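Local coordinates for putative regulator of transfer genes ArtA (Staphylococcus aureus subsp. aureus USA300, PDB 3GXQ), which binds DNA through a ribbon-helix-helix motif and acts as a master regulator of plasmid transmission genes, at the interface of chains A and B. Residues are numbered along the deposited sequence; one frame, centred on the assembly and turned at random. Chains: chain A/B, Putative regulator of transfer genes ArtA.

Contact 1 and contact 2 are neighbouring patches on helix 38-51 of chain A, contact 1 facing the partner's strand 12-18 and helix 20-33, contact 2 its second helix and B:Met22. The centres of their C-alpha atoms lie about 6 Å apart, and they share A:Leu46, A:Lys47 and B:Met22. Contact 3, about 16 Å from each by the same measure, joins the two strands at one end of the ribbon. A:Arg43 serves contact 1 and its twin B:Arg43 serves contact 3. As the dimer is two-fold symmetric, each patch has a twin; packed helices and paired strands together hold the two chains as one dimer that presents the ribbon.

Contact 1: the interface of chains A and B. Residues chain A 42-43, 46-47; chain B 16, 18, 22.
The thioether sulfur SD of B:Met22 rests on the opposing helix in van der Waals packing, 3.8 Å from CB of A:Leu46, with the carbonyl O of A:Arg43 on the same side at 4.0 Å. With CG anti to the backbone N (chi1 176°), the methionine reaches straight out from its own helix, then bends at chi3 (73°), which brings its methyl CE into the angle between CB of A:Arg43 and CD1 of A:Leu46, each 3.8 Å away. The methionine crosses both side chains at about a right angle, and an unbranched, flexible chain suits this place because it can follow their contours. Beyond its CB, A:Arg43 runs extended past B:Leu16 in the opposite direction. Its aliphatic part gives the hydrophobic packing, while NE comes 4.0 Å from CA of B:Val18 at the ribbon. The methyl CD2 of B:Leu16 packs 4.1 Å from CA of A:Gly42, where the missing side chain lets the ribbon residue come up to the helix backbone. The CG1 methyl of B:Val18 adds a looser contact with CD1 of A:Leu46. The site sits where helix 38-51 of chain A packs across strand 12-18 and the start of helix 20-33 of chain B.

Contact 2: the interface of chains A and B. Residues chain A 45-47, 49-50; chain B 22, 42, 45, 49.
A:Gly49 and B:Gly49 bring the backbones of the second helices together in the ribbon-helix-helix dimer, helix 38-51 of chain A against helix 38-53 of chain B; their CA atoms are 3.8 Å apart. Glycine suits this crossing, as its bare CA lets the two backbones come this near. Around it, backbone packs on backbone: CA of A:Gly49 lies 3.4 Å from the carbonyl O of B:Ile45, and CA of B:Gly49 lies 3.5 Å from that of A:Ile45. Methyl groups pack on the same surface as a symmetric pair, CG2 of A:Ile45 on CA of B:Gly49 and CG2 of B:Ile45 on CA of A:Gly49, both at 4.0 Å. The remaining contacts join aliphatic side chains. In B:Ile45, chi1 of -64° leaves CG2 anti to the backbone N, facing A:Leu46, 3.6 Å from its carbonyl O and 3.8 Å from its CD2. The CD1 end of B:Ile45 reaches CD2 of A:Leu50, and its two branches thus let one residue reach both leucines. The forked end of A:Leu50 is divided, CD2 going to this isoleucine and CD1 lying 4.0 Å from CG of B:Met22, a residue of helix 20-33 whose thioether end packs on A:Leu46.

Contact 3: the interface of chains A and B. Residues chain A 17-20; chain B 9, 11-12, 43.
B:Lys11 packs its CB against CB of A:Leu17, 3.6 Å away, and beside the carbonyl O of A:Val18. One carbon on, CG comes near OD1 of A:Asp19; CD lies over one face of the guanidinium of B:Arg43, 3.9 Å above its plane and offset toward the rim, and nears the carbonyl O of A:Leu17. A bend at chi4 (-47°) swings the ammonium NZ back toward A:Asp19, making a long salt bridge of 3.7 Å to OD1. A lysine suits this edge because its long chain packs along the partner while its charged end meets an acid. Next to it along the chain, the strands pair in an antiparallel bridge: the backbone N of B:Val12 donates to O of A:Val18 at 2.8 Å, in the carbonyl plane, and N of A:Val18 returns a bond of 2.9 Å to O of B:Val12. The carbonyl O of A:Leu17 receives a short bond, modelled at 2.5 Å, from NE of B:Arg43, nearly straight (162° at the hydrogen) and close to the guanidinium plane. The arginine thus ties its helix to the partner's strand. CG2 of B:Val12 packs 4.1 Å from CA of A:Pro20, which starts helix 20-33. This pairing, with its twin at the other end, helps close the two-stranded ribbon, which typically enters the DNA major groove in this family.

Contact 1: the interface of chains A and B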
loop_
_atom_site.group_PDB
_atom_site.type_symbol
_atom_site.label_atom_id
_atom_site.label_comp_id
_atom_site.label_asym_id
_atom_site.label_seq_id
_atom_site.Cartn_x
_atom_site.Cartn_y
_atom_site.Cartn_z
ATOM N N GLY A 42 -5.845 2.408 0.032
ATOM C CA GLY A 42 -4.617 1.649 -0.096
ATOM C C GLY A 42 -4.794 0.414 -0.963
ATOM O O GLY A 42 -3.908 0.069 -1.737
ATOM N N ARG A 43 -5.944 -0.245 -0.853
ATOM C CA ARG A 43 -6.196 -1.441 -1.648
ATOM C C ARG A 43 -6.333 -1.102 -3.132
ATOM O O ARG A 43 -5.729 -1.763 -3.981
ATOM C CB ARG A 43 -7.459 -2.157 -1.174
ATOM C CG ARG A 43 -7.492 -2.472 0.301
ATOM C CD ARG A 43 -8.621 -3.422 0.619
ATOM N NE ARG A 43 -8.920 -3.400 2.041
ATOM C CZ ARG A 43 -9.841 -2.625 2.603
ATOM N NH1 ARG A 43 -10.572 -1.810 1.856
ATOM N NH2 ARG A 43 -10.003 -2.642 3.918
ATOM N N LEU A 46 -2.988 -0.284 -4.466
ATOM C CA LEU A 46 -2.191 -1.508 -4.539
ATOM C C LEU A 46 -2.641 -2.313 -5.779
ATOM O O LEU A 46 -1.816 -2.814 -6.533
ATOM C CB LEU A 46 -2.376 -2.331 -3.255
ATOM C CG LEU A 46 -1.582 -1.915 -2.002
ATOM C CD1 LEU A 46 -2.091 -2.670 -0.799
ATOM C CD2 LEU A 46 -0.109 -2.210 -2.194
ATOM N N LYS A 47 -3.951 -2.404 -6.002
ATOM C CA LYS A 47 -4.491 -3.122 -7.156
ATOM C C LYS A 47 -3.982 -2.489 -8.456
ATOM O O LYS A 47 -3.629 -3.189 -9.395
ATOM C CB LYS A 47 -6.021 -3.085 -7.112
ATOM C CG LYS A 47 -6.734 -3.953 -8.145
ATOM C CD LYS A 47 -8.253 -3.929 -7.909
ATOM C CE LYS A 47 -9.036 -4.777 -8.923
ATOM N NZ LYS A 47 -8.723 -6.241 -8.914
ATOM N N LEU B 16 -3.272 -1.248 7.057
ATOM C CA LEU B 16 -4.576 -1.509 6.458
ATOM C C LEU B 16 -4.865 -2.975 6.245
ATOM O O LEU B 16 -3.962 -3.797 6.164
ATOM C CB LEU B 16 -4.730 -0.763 5.116
ATOM C CG LEU B 16 -3.709 -0.677 3.955
ATOM C CD1 LEU B 16 -2.401 -1.336 4.302
ATOM C CD2 LEU B 16 -4.311 -1.309 2.722
ATOM N N VAL B 18 -6.177 -6.031 3.942
ATOM C CA VAL B 18 -6.212 -6.363 2.526
ATOM C C VAL B 18 -6.782 -7.762 2.346
ATOM O O VAL B 18 -6.711 -8.594 3.258
ATOM C CB VAL B 18 -4.808 -6.310 1.886
ATOM C CG1 VAL B 18 -4.223 -4.900 2.025
ATOM C CG2 VAL B 18 -3.892 -7.353 2.520
ATOM N N MET B 22 -4.793 -10.599 -2.266
ATOM C CA MET B 22 -3.909 -9.505 -2.631
ATOM C C MET B 22 -2.610 -9.573 -1.852
ATOM O O MET B 22 -1.545 -9.266 -2.382
ATOM C CB MET B 22 -4.592 -8.157 -2.395
ATOM C CG MET B 22 -3.704 -6.937 -2.667
ATOM S SD MET B 22 -4.628 -5.372 -2.768
ATOM C CE MET B 22 -5.015 -5.123 -1.131
#

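Contact 2: the interface of chains A and B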
loop_
_atom_site.group_PDB
_atom_site.type_symbol
_atom_site.label_atom_id
_atom_site.label_comp_id
_atom_site.label_asym_id
_atom_site.label_seq_id
_atom_site.Cartn_x
_atom_site.Cartn_y
_atom_site.Cartn_z
ATOM N N ILE A 45 -5.154 1.451 -4.756
ATOM C CA ILE A 45 -3.854 1.850 -5.273
ATOM C C ILE A 45 -2.953 0.627 -5.438
ATOM O O ILE A 45 -2.246 0.504 -6.438
ATOM C CB ILE A 45 -3.225 2.910 -4.353
ATOM C CG1 ILE A 45 -4.109 4.163 -4.379
ATOM C CG2 ILE A 45 -1.820 3.284 -4.826
ATOM C CD1 ILE A 45 -3.838 5.156 -3.260
ATOM N N LEU A 46 -2.988 -0.284 -4.466
ATOM C CA LEU A 46 -2.191 -1.508 -4.539
ATOM C C LEU A 46 -2.641 -2.313 -5.779
ATOM O O LEU A 46 -1.816 -2.814 -6.533
ATOM C CB LEU A 46 -2.376 -2.331 -3.255
ATOM C CG LEU A 46 -1.582 -1.915 -2.002
ATOM C CD1 LEU A 46 -2.091 -2.670 -0.799
ATOM C CD2 LEU A 46 -0.109 -2.210 -2.194
ATOM N N LYS A 47 -3.951 -2.404 -6.002
ATOM C CA LYS A 47 -4.491 -3.122 -7.156
ATOM C C LYS A 47 -3.982 -2.489 -8.456
ATOM O O LYS A 47 -3.629 -3.189 -9.395
ATOM C CB LYS A 47 -6.021 -3.085 -7.112
ATOM C CG LYS A 47 -6.734 -3.953 -8.145
ATOM C CD LYS A 47 -8.253 -3.929 -7.909
ATOM C CE LYS A 47 -9.036 -4.777 -8.923
ATOM N NZ LYS A 47 -8.723 -6.241 -8.914
ATOM N N GLY A 49 -1.250 -0.841 -8.744
ATOM C CA GLY A 49 0.174 -1.094 -8.818
ATOM C C GLY A 49 0.423 -2.505 -9.306
ATOM O O GLY A 49 1.362 -2.757 -10.052
ATOM N N LEU A 50 -0.437 -3.425 -8.890
ATOM C CA LEU A 50 -0.303 -4.823 -9.269
ATOM C C LEU A 50 -0.534 -5.113 -10.760
ATOM O O LEU A 50 0.184 -5.910 -11.358
ATOM C CB LEU A 50 -1.225 -5.686 -8.401
ATOM C CG LEU A 50 -0.713 -5.880 -6.966
ATOM C CD1 LEU A 50 -1.745 -6.624 -6.122
ATOM C CD2 LEU A 50 0.599 -6.653 -7.008
ATOM N N MET B 22 -4.793 -10.599 -2.266
ATOM C CA MET B 22 -3.909 -9.505 -2.631
ATOM C C MET B 22 -2.610 -9.573 -1.852
ATOM O O MET B 22 -1.545 -9.266 -2.382
ATOM C CB MET B 22 -4.592 -8.157 -2.395
ATOM C CG MET B 22 -3.704 -6.937 -2.667
ATOM S SD MET B 22 -4.628 -5.372 -2.768
ATOM C CE MET B 22 -5.015 -5.123 -1.131
ATOM N N GLY B 42 5.496 -3.510 -0.910
ATOM C CA GLY B 42 4.314 -2.678 -0.799
ATOM C C GLY B 42 4.564 -1.230 -1.212
ATOM O O GLY B 42 3.701 -0.601 -1.810
ATOM N N ILE B 45 5.024 -1.125 -5.077
ATOM C CA ILE B 45 3.720 -1.366 -5.672
ATOM C C ILE B 45 2.831 -0.144 -5.514
ATOM O O ILE B 45 2.201 0.309 -6.467
ATOM C CB ILE B 45 3.065 -2.584 -5.020
ATOM C CG1 ILE B 45 3.915 -3.819 -5.331
ATOM C CG2 ILE B 45 1.625 -2.757 -5.513
ATOM C CD1 ILE B 45 3.507 -5.063 -4.553
ATOM N N GLY B 49 1.171 2.374 -8.393
ATOM C CA GLY B 49 -0.250 2.670 -8.401
ATOM C C GLY B 49 -0.509 4.160 -8.356
ATOM O O GLY B 49 -1.417 4.667 -9.020
#

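Contact 3: the interface of chains A and B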
loop_
_atom_site.group_PDB
_atom_site.type_symbol
_atom_site.label_atom_id
_atom_site.label_comp_id
_atom_site.label_asym_id
_atom_site.label_seq_id
_atom_site.Cartn_x
_atom_site.Cartn_y
_atom_site.Cartn_z
ATOM N N LEU A 17 5.938 0.604 6.706
ATOM C CA LEU A 17 6.406 1.973 6.813
ATOM C C LEU A 17 6.571 2.528 5.398
ATOM O O LEU A 17 7.096 1.844 4.527
ATOM C CB LEU A 17 7.742 2.008 7.554
ATOM C CG LEU A 17 7.763 1.370 8.946
ATOM C CD1 LEU A 17 9.201 1.309 9.458
ATOM C CD2 LEU A 17 6.879 2.165 9.906
ATOM N N VAL A 18 6.101 3.757 5.181
ATOM C CA VAL A 18 6.199 4.428 3.879
ATOM C C VAL A 18 6.649 5.872 4.095
ATOM O O VAL A 18 6.597 6.380 5.222
ATOM C CB VAL A 18 4.839 4.450 3.129
ATOM C CG1 VAL A 18 4.368 3.034 2.881
ATOM C CG2 VAL A 18 3.796 5.223 3.928
ATOM N N ASP A 19 7.103 6.526 3.029
ATOM C CA ASP A 19 7.522 7.921 3.138
ATOM C C ASP A 19 6.306 8.772 3.441
ATOM O O ASP A 19 5.177 8.388 3.129
ATOM C CB ASP A 19 8.151 8.431 1.845
ATOM C CG ASP A 19 9.593 8.023 1.704
ATOM O OD1 ASP A 19 10.211 7.651 2.722
ATOM O OD2 ASP A 19 10.122 8.090 0.575
ATOM N N PRO A 20 6.518 9.922 4.089
ATOM C CA PRO A 20 5.448 10.856 4.444
ATOM C C PRO A 20 4.676 11.291 3.184
ATOM O O PRO A 20 3.455 11.224 3.146
ATOM C CB PRO A 20 6.207 12.013 5.088
ATOM C CG PRO A 20 7.329 11.316 5.777
ATOM C CD PRO A 20 7.781 10.294 4.745
ATOM N N LYS B 9 14.054 11.415 5.138
ATOM C CA LYS B 9 12.758 11.367 5.799
ATOM C C LYS B 9 12.440 10.081 6.559
ATOM O O LYS B 9 12.561 8.981 6.037
ATOM C CB LYS B 9 11.644 11.642 4.790
ATOM C CG LYS B 9 11.525 13.100 4.375
ATOM C CD LYS B 9 10.290 13.318 3.502
ATOM C CE LYS B 9 10.059 14.799 3.202
ATOM N NZ LYS B 9 8.820 15.026 2.393
ATOM N N LYS B 11 10.321 7.192 7.965
ATOM C CA LYS B 11 9.115 6.551 7.449
ATOM C C LYS B 11 7.996 6.468 8.482
ATOM O O LYS B 11 8.249 6.317 9.676
ATOM C CB LYS B 11 9.435 5.161 6.889
ATOM C CG LYS B 11 10.477 5.190 5.766
ATOM C CD LYS B 11 10.621 3.833 5.095
ATOM C CE LYS B 11 12.000 3.647 4.493
ATOM N NZ LYS B 11 12.425 4.829 3.712
ATOM N N VAL B 12 6.762 6.586 7.996
ATOM C CA VAL B 12 5.551 6.546 8.817
ATOM C C VAL B 12 4.708 5.295 8.565
ATOM O O VAL B 12 4.663 4.757 7.461
ATOM C CB VAL B 12 4.670 7.809 8.582
ATOM C CG1 VAL B 12 5.400 9.045 9.089
ATOM C CG2 VAL B 12 4.363 7.982 7.100
ATOM N N ARG B 43 5.740 -0.695 -0.888
ATOM C CA ARG B 43 6.098 0.678 -1.255
ATOM C C ARG B 43 6.234 0.824 -2.769
ATOM O O ARG B 43 5.686 1.760 -3.354
ATOM C CB ARG B 43 7.433 1.086 -0.621
ATOM C CG ARG B 43 7.341 1.664 0.772
ATOM C CD ARG B 43 8.729 1.807 1.384
ATOM N NE ARG B 43 8.684 1.233 2.715
ATOM C CZ ARG B 43 9.561 0.377 3.211
ATOM N NH1 ARG B 43 10.607 -0.023 2.498
ATOM N NH2 ARG B 43 9.340 -0.114 4.414
#